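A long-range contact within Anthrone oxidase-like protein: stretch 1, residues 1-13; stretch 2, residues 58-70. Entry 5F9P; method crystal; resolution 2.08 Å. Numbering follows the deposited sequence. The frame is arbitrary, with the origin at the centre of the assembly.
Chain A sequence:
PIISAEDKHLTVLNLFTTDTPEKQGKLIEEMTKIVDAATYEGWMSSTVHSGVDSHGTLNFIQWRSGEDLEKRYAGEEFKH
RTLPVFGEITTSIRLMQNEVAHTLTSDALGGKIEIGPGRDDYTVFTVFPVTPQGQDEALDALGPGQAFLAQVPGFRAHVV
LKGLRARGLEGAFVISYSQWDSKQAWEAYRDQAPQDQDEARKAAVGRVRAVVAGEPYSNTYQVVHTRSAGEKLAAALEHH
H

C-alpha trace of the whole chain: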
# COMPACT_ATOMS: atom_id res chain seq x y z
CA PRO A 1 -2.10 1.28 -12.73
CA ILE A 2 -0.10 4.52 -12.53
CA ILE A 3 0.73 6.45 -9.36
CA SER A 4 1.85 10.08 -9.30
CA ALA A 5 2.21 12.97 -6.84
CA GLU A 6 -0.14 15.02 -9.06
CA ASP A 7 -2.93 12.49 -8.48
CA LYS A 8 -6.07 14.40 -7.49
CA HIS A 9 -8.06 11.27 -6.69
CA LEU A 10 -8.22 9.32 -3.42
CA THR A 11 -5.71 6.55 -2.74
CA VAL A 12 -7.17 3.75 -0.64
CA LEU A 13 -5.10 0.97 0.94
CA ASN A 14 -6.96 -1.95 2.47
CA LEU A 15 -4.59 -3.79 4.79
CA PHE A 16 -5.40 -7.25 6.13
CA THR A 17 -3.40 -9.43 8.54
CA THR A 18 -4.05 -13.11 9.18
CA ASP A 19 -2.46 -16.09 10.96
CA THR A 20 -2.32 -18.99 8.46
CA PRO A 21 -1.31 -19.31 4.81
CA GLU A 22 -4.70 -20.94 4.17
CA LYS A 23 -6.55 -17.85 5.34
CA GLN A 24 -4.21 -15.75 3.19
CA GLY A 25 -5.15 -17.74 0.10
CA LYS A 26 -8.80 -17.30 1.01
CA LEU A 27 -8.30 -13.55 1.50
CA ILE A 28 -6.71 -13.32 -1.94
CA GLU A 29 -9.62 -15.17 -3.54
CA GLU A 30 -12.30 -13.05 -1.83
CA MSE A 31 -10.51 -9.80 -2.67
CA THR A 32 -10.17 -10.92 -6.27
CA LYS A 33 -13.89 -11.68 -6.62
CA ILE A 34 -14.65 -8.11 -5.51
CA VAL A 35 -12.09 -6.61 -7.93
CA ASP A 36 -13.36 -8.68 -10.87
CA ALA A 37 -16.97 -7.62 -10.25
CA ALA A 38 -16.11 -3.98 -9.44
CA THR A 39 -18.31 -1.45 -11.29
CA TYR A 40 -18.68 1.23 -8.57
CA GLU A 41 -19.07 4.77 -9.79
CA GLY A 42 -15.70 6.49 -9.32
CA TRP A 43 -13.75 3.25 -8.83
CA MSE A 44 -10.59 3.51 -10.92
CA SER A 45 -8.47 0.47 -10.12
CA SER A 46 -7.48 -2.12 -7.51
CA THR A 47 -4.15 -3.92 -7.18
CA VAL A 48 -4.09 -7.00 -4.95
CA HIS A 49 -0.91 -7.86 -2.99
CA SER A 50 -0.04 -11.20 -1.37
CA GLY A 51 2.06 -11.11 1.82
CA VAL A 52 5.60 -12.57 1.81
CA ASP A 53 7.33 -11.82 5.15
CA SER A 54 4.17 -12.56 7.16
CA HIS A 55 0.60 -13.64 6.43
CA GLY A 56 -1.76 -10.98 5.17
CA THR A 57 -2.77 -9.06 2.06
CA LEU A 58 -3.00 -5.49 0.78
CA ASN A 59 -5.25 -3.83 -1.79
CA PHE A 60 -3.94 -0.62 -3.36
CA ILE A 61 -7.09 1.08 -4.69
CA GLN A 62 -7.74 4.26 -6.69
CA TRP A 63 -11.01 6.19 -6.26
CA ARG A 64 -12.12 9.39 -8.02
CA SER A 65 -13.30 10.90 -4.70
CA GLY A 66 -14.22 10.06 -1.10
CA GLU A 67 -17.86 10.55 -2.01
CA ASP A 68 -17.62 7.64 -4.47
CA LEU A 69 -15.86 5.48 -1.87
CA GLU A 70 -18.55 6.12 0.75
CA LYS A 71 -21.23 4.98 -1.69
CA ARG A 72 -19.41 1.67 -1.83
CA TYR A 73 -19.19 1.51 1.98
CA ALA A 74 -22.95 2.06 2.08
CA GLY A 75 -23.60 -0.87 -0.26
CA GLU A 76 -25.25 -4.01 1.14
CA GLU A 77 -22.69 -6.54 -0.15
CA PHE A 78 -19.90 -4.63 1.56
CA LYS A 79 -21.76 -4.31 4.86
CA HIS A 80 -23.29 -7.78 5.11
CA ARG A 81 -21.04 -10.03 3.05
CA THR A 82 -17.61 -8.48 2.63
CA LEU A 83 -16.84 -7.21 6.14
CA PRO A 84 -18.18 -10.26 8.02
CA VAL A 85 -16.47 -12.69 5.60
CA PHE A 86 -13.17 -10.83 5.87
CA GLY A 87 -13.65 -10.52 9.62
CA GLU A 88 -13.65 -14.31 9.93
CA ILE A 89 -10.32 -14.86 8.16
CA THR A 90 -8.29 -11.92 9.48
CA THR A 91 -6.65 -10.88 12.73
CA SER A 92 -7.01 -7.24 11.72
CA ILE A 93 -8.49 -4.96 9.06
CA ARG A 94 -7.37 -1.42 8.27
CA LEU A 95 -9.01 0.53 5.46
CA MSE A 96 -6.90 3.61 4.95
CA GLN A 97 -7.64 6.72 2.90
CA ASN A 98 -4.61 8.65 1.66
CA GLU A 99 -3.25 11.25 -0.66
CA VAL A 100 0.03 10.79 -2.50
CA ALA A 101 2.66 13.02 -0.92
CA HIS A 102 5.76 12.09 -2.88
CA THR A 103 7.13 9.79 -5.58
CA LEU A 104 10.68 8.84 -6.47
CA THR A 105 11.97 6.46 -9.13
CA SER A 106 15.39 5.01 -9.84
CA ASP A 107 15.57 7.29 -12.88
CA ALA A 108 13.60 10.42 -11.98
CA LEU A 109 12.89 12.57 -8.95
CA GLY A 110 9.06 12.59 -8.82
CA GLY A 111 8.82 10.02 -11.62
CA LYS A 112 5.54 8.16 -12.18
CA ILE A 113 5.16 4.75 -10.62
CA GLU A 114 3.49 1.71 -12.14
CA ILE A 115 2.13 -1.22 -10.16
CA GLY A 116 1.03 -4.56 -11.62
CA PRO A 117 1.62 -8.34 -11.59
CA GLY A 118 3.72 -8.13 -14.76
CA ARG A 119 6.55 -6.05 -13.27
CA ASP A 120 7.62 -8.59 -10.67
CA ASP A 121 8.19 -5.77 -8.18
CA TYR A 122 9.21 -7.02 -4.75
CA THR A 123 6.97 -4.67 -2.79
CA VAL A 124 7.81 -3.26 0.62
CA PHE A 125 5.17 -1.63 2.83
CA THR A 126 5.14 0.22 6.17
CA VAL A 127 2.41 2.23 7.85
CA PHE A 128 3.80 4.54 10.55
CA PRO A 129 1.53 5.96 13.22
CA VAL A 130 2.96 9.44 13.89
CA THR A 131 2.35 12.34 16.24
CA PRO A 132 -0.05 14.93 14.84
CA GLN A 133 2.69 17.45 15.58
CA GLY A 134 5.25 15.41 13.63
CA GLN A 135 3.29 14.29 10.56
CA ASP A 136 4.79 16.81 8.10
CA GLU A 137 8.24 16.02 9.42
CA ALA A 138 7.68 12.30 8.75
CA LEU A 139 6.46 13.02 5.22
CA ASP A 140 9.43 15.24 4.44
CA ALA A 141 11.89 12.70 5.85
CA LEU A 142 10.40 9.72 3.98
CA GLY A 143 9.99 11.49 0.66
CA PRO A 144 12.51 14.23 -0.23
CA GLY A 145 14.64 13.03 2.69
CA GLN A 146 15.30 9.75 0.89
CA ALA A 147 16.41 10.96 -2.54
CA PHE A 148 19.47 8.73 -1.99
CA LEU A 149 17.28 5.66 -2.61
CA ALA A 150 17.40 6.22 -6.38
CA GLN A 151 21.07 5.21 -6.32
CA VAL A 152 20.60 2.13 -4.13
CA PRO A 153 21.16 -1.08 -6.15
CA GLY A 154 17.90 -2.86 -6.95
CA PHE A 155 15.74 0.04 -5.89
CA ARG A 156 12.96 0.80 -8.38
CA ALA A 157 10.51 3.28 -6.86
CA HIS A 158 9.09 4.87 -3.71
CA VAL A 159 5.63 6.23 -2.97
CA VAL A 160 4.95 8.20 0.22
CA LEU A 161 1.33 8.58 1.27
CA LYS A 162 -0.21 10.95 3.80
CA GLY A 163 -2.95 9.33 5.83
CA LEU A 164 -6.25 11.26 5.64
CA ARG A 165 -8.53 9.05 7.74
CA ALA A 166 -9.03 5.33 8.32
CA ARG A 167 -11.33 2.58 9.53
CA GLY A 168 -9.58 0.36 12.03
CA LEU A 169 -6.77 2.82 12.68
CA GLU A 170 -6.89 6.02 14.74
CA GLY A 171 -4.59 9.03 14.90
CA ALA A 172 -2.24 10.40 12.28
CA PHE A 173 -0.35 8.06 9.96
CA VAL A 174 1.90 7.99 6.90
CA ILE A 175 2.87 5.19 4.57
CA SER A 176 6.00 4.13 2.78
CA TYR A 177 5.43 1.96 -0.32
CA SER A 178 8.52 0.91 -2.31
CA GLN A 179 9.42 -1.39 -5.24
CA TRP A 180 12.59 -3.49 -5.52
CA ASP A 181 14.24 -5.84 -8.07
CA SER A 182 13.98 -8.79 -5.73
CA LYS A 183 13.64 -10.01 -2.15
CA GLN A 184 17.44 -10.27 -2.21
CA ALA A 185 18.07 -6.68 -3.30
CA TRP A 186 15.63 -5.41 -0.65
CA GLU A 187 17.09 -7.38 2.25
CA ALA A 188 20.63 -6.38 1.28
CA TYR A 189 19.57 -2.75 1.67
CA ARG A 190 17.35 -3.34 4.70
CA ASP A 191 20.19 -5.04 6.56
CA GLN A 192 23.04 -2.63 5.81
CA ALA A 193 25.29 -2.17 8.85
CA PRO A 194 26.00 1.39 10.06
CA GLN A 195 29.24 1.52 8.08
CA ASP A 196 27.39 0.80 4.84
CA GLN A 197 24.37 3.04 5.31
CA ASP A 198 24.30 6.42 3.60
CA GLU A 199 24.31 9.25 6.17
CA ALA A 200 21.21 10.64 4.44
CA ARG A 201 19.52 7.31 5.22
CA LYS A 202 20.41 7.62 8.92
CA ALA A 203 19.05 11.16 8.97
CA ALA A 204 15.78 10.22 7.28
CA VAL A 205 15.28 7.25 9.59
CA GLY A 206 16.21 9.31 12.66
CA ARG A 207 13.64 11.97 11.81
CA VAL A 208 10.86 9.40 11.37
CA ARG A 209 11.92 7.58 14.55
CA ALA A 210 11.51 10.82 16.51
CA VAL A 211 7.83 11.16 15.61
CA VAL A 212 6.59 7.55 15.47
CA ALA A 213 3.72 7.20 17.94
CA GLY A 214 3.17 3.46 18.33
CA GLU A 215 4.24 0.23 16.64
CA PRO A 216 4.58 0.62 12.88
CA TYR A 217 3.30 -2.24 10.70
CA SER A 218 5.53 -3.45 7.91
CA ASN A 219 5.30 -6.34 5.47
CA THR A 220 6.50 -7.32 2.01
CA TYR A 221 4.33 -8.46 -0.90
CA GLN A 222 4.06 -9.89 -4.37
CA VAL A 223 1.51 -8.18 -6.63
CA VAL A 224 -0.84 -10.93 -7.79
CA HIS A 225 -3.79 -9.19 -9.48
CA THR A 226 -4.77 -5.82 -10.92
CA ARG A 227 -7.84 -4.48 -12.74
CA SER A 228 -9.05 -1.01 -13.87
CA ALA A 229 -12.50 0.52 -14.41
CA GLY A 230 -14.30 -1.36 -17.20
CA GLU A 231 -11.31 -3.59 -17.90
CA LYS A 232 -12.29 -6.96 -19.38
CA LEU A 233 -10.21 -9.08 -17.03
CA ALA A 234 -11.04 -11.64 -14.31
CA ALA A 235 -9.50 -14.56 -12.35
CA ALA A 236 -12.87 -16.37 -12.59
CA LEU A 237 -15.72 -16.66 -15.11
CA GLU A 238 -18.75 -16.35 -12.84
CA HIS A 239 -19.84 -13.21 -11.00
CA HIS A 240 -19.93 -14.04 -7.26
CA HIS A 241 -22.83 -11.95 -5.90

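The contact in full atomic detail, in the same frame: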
# COMPACT_ATOMS: atom_id res chain seq x y z
N PRO A 1 -1.62 -0.07 -13.01
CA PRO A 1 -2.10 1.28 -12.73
C PRO A 1 -0.94 2.24 -12.44
O PRO A 1 0.14 1.79 -12.07
CB PRO A 1 -2.99 1.08 -11.50
CG PRO A 1 -3.59 -0.28 -11.74
CD PRO A 1 -2.51 -1.10 -12.41
N ILE A 2 -1.17 3.54 -12.62
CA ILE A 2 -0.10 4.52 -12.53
C ILE A 2 -0.28 5.39 -11.30
O ILE A 2 -1.39 5.84 -11.02
CB ILE A 2 -0.06 5.42 -13.78
CG1 ILE A 2 0.32 4.61 -15.02
CG2 ILE A 2 0.92 6.58 -13.58
CD1 ILE A 2 1.75 4.13 -15.01
N ILE A 3 0.80 5.61 -10.55
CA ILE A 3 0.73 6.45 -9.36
C ILE A 3 1.60 7.69 -9.54
O ILE A 3 2.73 7.60 -9.99
CB ILE A 3 1.25 5.71 -8.11
CG1 ILE A 3 0.51 4.38 -7.93
CG2 ILE A 3 1.10 6.59 -6.86
CD1 ILE A 3 1.18 3.46 -6.93
N SER A 4 1.06 8.86 -9.19
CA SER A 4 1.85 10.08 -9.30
C SER A 4 1.49 11.11 -8.23
O SER A 4 0.35 11.18 -7.78
CB SER A 4 1.68 10.71 -10.68
OG SER A 4 0.56 11.57 -10.69
N ALA A 5 2.46 11.94 -7.85
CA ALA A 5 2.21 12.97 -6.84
C ALA A 5 1.14 13.98 -7.26
O ALA A 5 0.53 14.64 -6.41
CB ALA A 5 3.51 13.69 -6.49
N GLU A 6 0.89 14.10 -8.57
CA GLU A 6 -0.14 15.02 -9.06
C GLU A 6 -1.54 14.41 -9.03
O GLU A 6 -2.52 15.08 -9.36
CB GLU A 6 0.19 15.52 -10.46
CG GLU A 6 1.51 16.24 -10.57
CD GLU A 6 2.68 15.29 -10.74
OE1 GLU A 6 2.46 14.14 -11.20
OE2 GLU A 6 3.82 15.68 -10.41
N ASP A 7 -1.64 13.15 -8.63
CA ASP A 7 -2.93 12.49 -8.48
C ASP A 7 -3.88 13.37 -7.68
O ASP A 7 -3.53 13.81 -6.59
CB ASP A 7 -2.78 11.13 -7.78
CG ASP A 7 -2.23 10.04 -8.70
OD1 ASP A 7 -2.08 10.32 -9.92
OD2 ASP A 7 -1.95 8.91 -8.21
N LYS A 8 -5.07 13.61 -8.20
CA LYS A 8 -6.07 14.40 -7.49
C LYS A 8 -7.15 13.51 -6.89
O LYS A 8 -8.01 13.98 -6.14
CB LYS A 8 -6.69 15.45 -8.41
CG LYS A 8 -5.77 16.63 -8.72
CD LYS A 8 -6.56 17.87 -9.18
CE LYS A 8 -7.29 17.62 -10.50
NZ LYS A 8 -8.05 18.82 -10.99
N HIS A 9 -7.11 12.22 -7.21
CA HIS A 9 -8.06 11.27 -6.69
C HIS A 9 -7.61 10.72 -5.32
O HIS A 9 -6.54 11.06 -4.82
CB HIS A 9 -8.24 10.13 -7.69
CG HIS A 9 -6.95 9.47 -8.06
ND1 HIS A 9 -6.24 9.81 -9.19
CD2 HIS A 9 -6.23 8.51 -7.44
CE1 HIS A 9 -5.14 9.08 -9.26
NE2 HIS A 9 -5.11 8.28 -8.21
N LEU A 10 -8.45 9.88 -4.74
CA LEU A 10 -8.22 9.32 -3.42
C LEU A 10 -7.50 7.98 -3.53
O LEU A 10 -7.89 7.11 -4.33
CB LEU A 10 -9.56 9.15 -2.70
CG LEU A 10 -9.53 8.55 -1.30
CD1 LEU A 10 -8.85 9.51 -0.34
CD2 LEU A 10 -10.94 8.24 -0.84
N THR A 11 -6.43 7.81 -2.75
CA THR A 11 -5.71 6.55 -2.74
C THR A 11 -6.08 5.73 -1.51
O THR A 11 -5.81 6.14 -0.38
CB THR A 11 -4.18 6.75 -2.82
OG1 THR A 11 -3.85 7.36 -4.08
CG2 THR A 11 -3.48 5.41 -2.73
N VAL A 12 -6.68 4.57 -1.73
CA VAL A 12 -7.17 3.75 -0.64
C VAL A 12 -6.35 2.47 -0.53
O VAL A 12 -6.20 1.73 -1.50
CB VAL A 12 -8.68 3.41 -0.82
CG1 VAL A 12 -9.14 2.40 0.21
CG2 VAL A 12 -9.52 4.69 -0.74
N LEU A 13 -5.80 2.23 0.66
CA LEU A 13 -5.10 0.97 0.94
C LEU A 13 -5.84 0.16 1.99
O LEU A 13 -6.02 0.60 3.13
CB LEU A 13 -3.66 1.21 1.37
CG LEU A 13 -2.67 1.52 0.24
CD1 LEU A 13 -3.10 2.74 -0.58
CD2 LEU A 13 -1.29 1.71 0.79
N LEU A 58 -2.85 -6.93 0.91
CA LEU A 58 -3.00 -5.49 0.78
C LEU A 58 -3.63 -5.19 -0.57
O LEU A 58 -3.19 -5.70 -1.59
CB LEU A 58 -1.63 -4.79 0.88
CG LEU A 58 -1.58 -3.29 0.57
CD1 LEU A 58 -2.31 -2.49 1.63
CD2 LEU A 58 -0.14 -2.80 0.42
N ASN A 59 -4.68 -4.36 -0.56
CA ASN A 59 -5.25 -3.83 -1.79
C ASN A 59 -4.91 -2.35 -1.93
O ASN A 59 -5.23 -1.54 -1.05
CB ASN A 59 -6.77 -4.03 -1.81
CG ASN A 59 -7.30 -4.30 -3.21
OD1 ASN A 59 -6.64 -3.98 -4.19
ND2 ASN A 59 -8.49 -4.91 -3.30
N PHE A 60 -4.26 -2.01 -3.03
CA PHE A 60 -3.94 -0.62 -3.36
C PHE A 60 -4.98 -0.16 -4.37
O PHE A 60 -4.98 -0.62 -5.52
CB PHE A 60 -2.54 -0.56 -3.95
CG PHE A 60 -1.97 0.84 -4.08
CD1 PHE A 60 -2.52 1.76 -4.96
CD2 PHE A 60 -0.85 1.20 -3.35
CE1 PHE A 60 -1.97 3.03 -5.10
CE2 PHE A 60 -0.28 2.47 -3.47
CZ PHE A 60 -0.84 3.39 -4.35
N ILE A 61 -5.88 0.73 -3.94
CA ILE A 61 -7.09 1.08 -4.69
C ILE A 61 -7.19 2.56 -5.02
O ILE A 61 -6.94 3.42 -4.16
CB ILE A 61 -8.36 0.68 -3.90
CG1 ILE A 61 -8.27 -0.80 -3.48
CG2 ILE A 61 -9.63 0.95 -4.72
CD1 ILE A 61 -9.43 -1.27 -2.60
N GLN A 62 -7.55 2.87 -6.27
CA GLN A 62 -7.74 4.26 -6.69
C GLN A 62 -9.21 4.61 -6.86
O GLN A 62 -9.97 3.88 -7.51
CB GLN A 62 -6.96 4.51 -7.98
CG GLN A 62 -5.47 4.33 -7.80
CD GLN A 62 -4.70 4.48 -9.09
OE1 GLN A 62 -5.12 3.96 -10.13
NE2 GLN A 62 -3.58 5.20 -9.03
N TRP A 63 -9.62 5.73 -6.26
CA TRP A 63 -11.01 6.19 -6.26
C TRP A 63 -11.04 7.65 -6.71
O TRP A 63 -10.19 8.44 -6.30
CB TRP A 63 -11.62 6.09 -4.86
CG TRP A 63 -12.09 4.72 -4.45
CD1 TRP A 63 -11.40 3.81 -3.70
CD2 TRP A 63 -13.36 4.13 -4.73
NE1 TRP A 63 -12.15 2.68 -3.52
CE2 TRP A 63 -13.36 2.85 -4.14
CE3 TRP A 63 -14.50 4.55 -5.44
CZ2 TRP A 63 -14.45 1.98 -4.23
CZ3 TRP A 63 -15.58 3.69 -5.53
CH2 TRP A 63 -15.55 2.42 -4.93
N ARG A 64 -12.01 8.01 -7.55
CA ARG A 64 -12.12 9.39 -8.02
C ARG A 64 -12.25 10.37 -6.84
O ARG A 64 -11.59 11.39 -6.82
CB ARG A 64 -13.30 9.53 -8.98
CG ARG A 64 -13.47 10.91 -9.57
CD ARG A 64 -14.68 10.97 -10.49
NE ARG A 64 -15.89 10.45 -9.85
CZ ARG A 64 -17.05 10.29 -10.48
NH1 ARG A 64 -17.17 10.62 -11.76
NH2 ARG A 64 -18.10 9.81 -9.82
N SER A 65 -13.08 10.03 -5.86
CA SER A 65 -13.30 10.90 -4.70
C SER A 65 -13.82 10.11 -3.50
O SER A 65 -14.31 8.98 -3.65
CB SER A 65 -14.32 11.99 -5.05
OG SER A 65 -15.59 11.40 -5.22
N GLY A 66 -13.72 10.70 -2.30
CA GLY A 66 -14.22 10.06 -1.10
C GLY A 66 -15.71 9.79 -1.16
O GLY A 66 -16.22 8.81 -0.60
N GLU A 67 -16.42 10.67 -1.85
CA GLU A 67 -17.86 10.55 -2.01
C GLU A 67 -18.21 9.23 -2.73
O GLU A 67 -19.11 8.51 -2.33
CB GLU A 67 -18.40 11.77 -2.77
CG GLU A 67 -19.88 12.01 -2.64
CD GLU A 67 -20.31 13.30 -3.34
OE1 GLU A 67 -19.47 14.22 -3.46
OE2 GLU A 67 -21.48 13.40 -3.78
N ASP A 68 -17.45 8.91 -3.77
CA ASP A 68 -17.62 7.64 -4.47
C ASP A 68 -17.32 6.46 -3.56
O ASP A 68 -18.06 5.48 -3.53
CB ASP A 68 -16.72 7.59 -5.70
CG ASP A 68 -17.04 8.69 -6.70
OD1 ASP A 68 -18.23 8.91 -6.98
OD2 ASP A 68 -16.09 9.34 -7.19
N LEU A 69 -16.22 6.54 -2.81
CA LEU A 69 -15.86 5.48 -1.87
C LEU A 69 -16.95 5.20 -0.83
O LEU A 69 -17.25 4.05 -0.51
CB LEU A 69 -14.58 5.83 -1.13
CG LEU A 69 -14.18 4.85 -0.02
CD1 LEU A 69 -13.83 3.51 -0.64
CD2 LEU A 69 -13.03 5.41 0.83
N GLU A 70 -17.53 6.27 -0.29
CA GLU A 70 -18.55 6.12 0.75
C GLU A 70 -19.79 5.41 0.22
O GLU A 70 -20.43 4.65 0.95
CB GLU A 70 -18.91 7.49 1.34
CG GLU A 70 -17.80 8.10 2.20
CD GLU A 70 -17.39 7.19 3.35
OE1 GLU A 70 -18.20 6.31 3.72
OE2 GLU A 70 -16.26 7.35 3.88
O HOH W 1 -4.00 4.27 -12.96
O HOH W 2 -2.83 6.71 -6.80

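Neighbouring antiparallel strands illustrate a general principle: the backbone ladder fixes the register, and the alternation of side chains then sorts the chemistry onto two faces. In this anthrone oxidase-like protein, residues 10-13 pair with strand 58-63 at an angle of 160° between their directions, and the two stretches together bury 796 Å².

P1 and I2 meet the partner strand at one polar side chain, that of Q62. P1 leans on it, with P1 CB 3.8 Å from Q62 OE1, and the amide nitrogen completes the attachment by donating to the backbone, Q62 NE2 to I2 O at 3.0 Å. A water accepts from I2 N and donates to Q62 OE1, so both ends of the amide hold the same segment. I3 points sideways, yet its side chain extends far enough to bring I3 CD1 within 3.3 Å of F60 CZ, a tight apolar contact.

The chain then leaves the partner strand in a type I turn from S4 to D7. D7 ties the turn together by accepting from S4 N through D7 OD2 (3.2 Å) and from S4 OG through D7 OD1 (3.0 Å). A second water donates to D7 OD2 and accepts from Q62 NE2, and it also bonds to H9 NE2 and T11 OG1; one solvent molecule thus gathers four polar side chains. H9 brings the chain back beside R64, with H9 CA 3.5 Å from R64 O in a CA-H...O contact.

From L10 the ladder is regular. L10 N donates to W63 O at 2.7 Å and W63 N returns a bond to L10 O at 2.9 Å; two residues on, V12 N to I61 O and I61 N to V12 O are both 2.7 Å. Between these closed pairs T11 faces Q62, and beyond them L13 faces F60, both without direct backbone hydrogen bonds, as antiparallel geometry requires.

The side chains divide accordingly. L10 and V12 share a face with W63 and I61, and there the helix that follows the partner strand adds L69: its CD2 lies 3.9 Å from both L10 CD2 and V12 CG2, while V12 CG2 also approaches W63 CD1 at 3.6 Å. On the other face, T11 CG2 lies 3.7 Å from F60 CE1, and L13 CD1 sits over the face of the F60 ring, 4.1 Å from its centroid, a CH-pi contact. L13 CB also meets L58 CD1 at 3.9 Å.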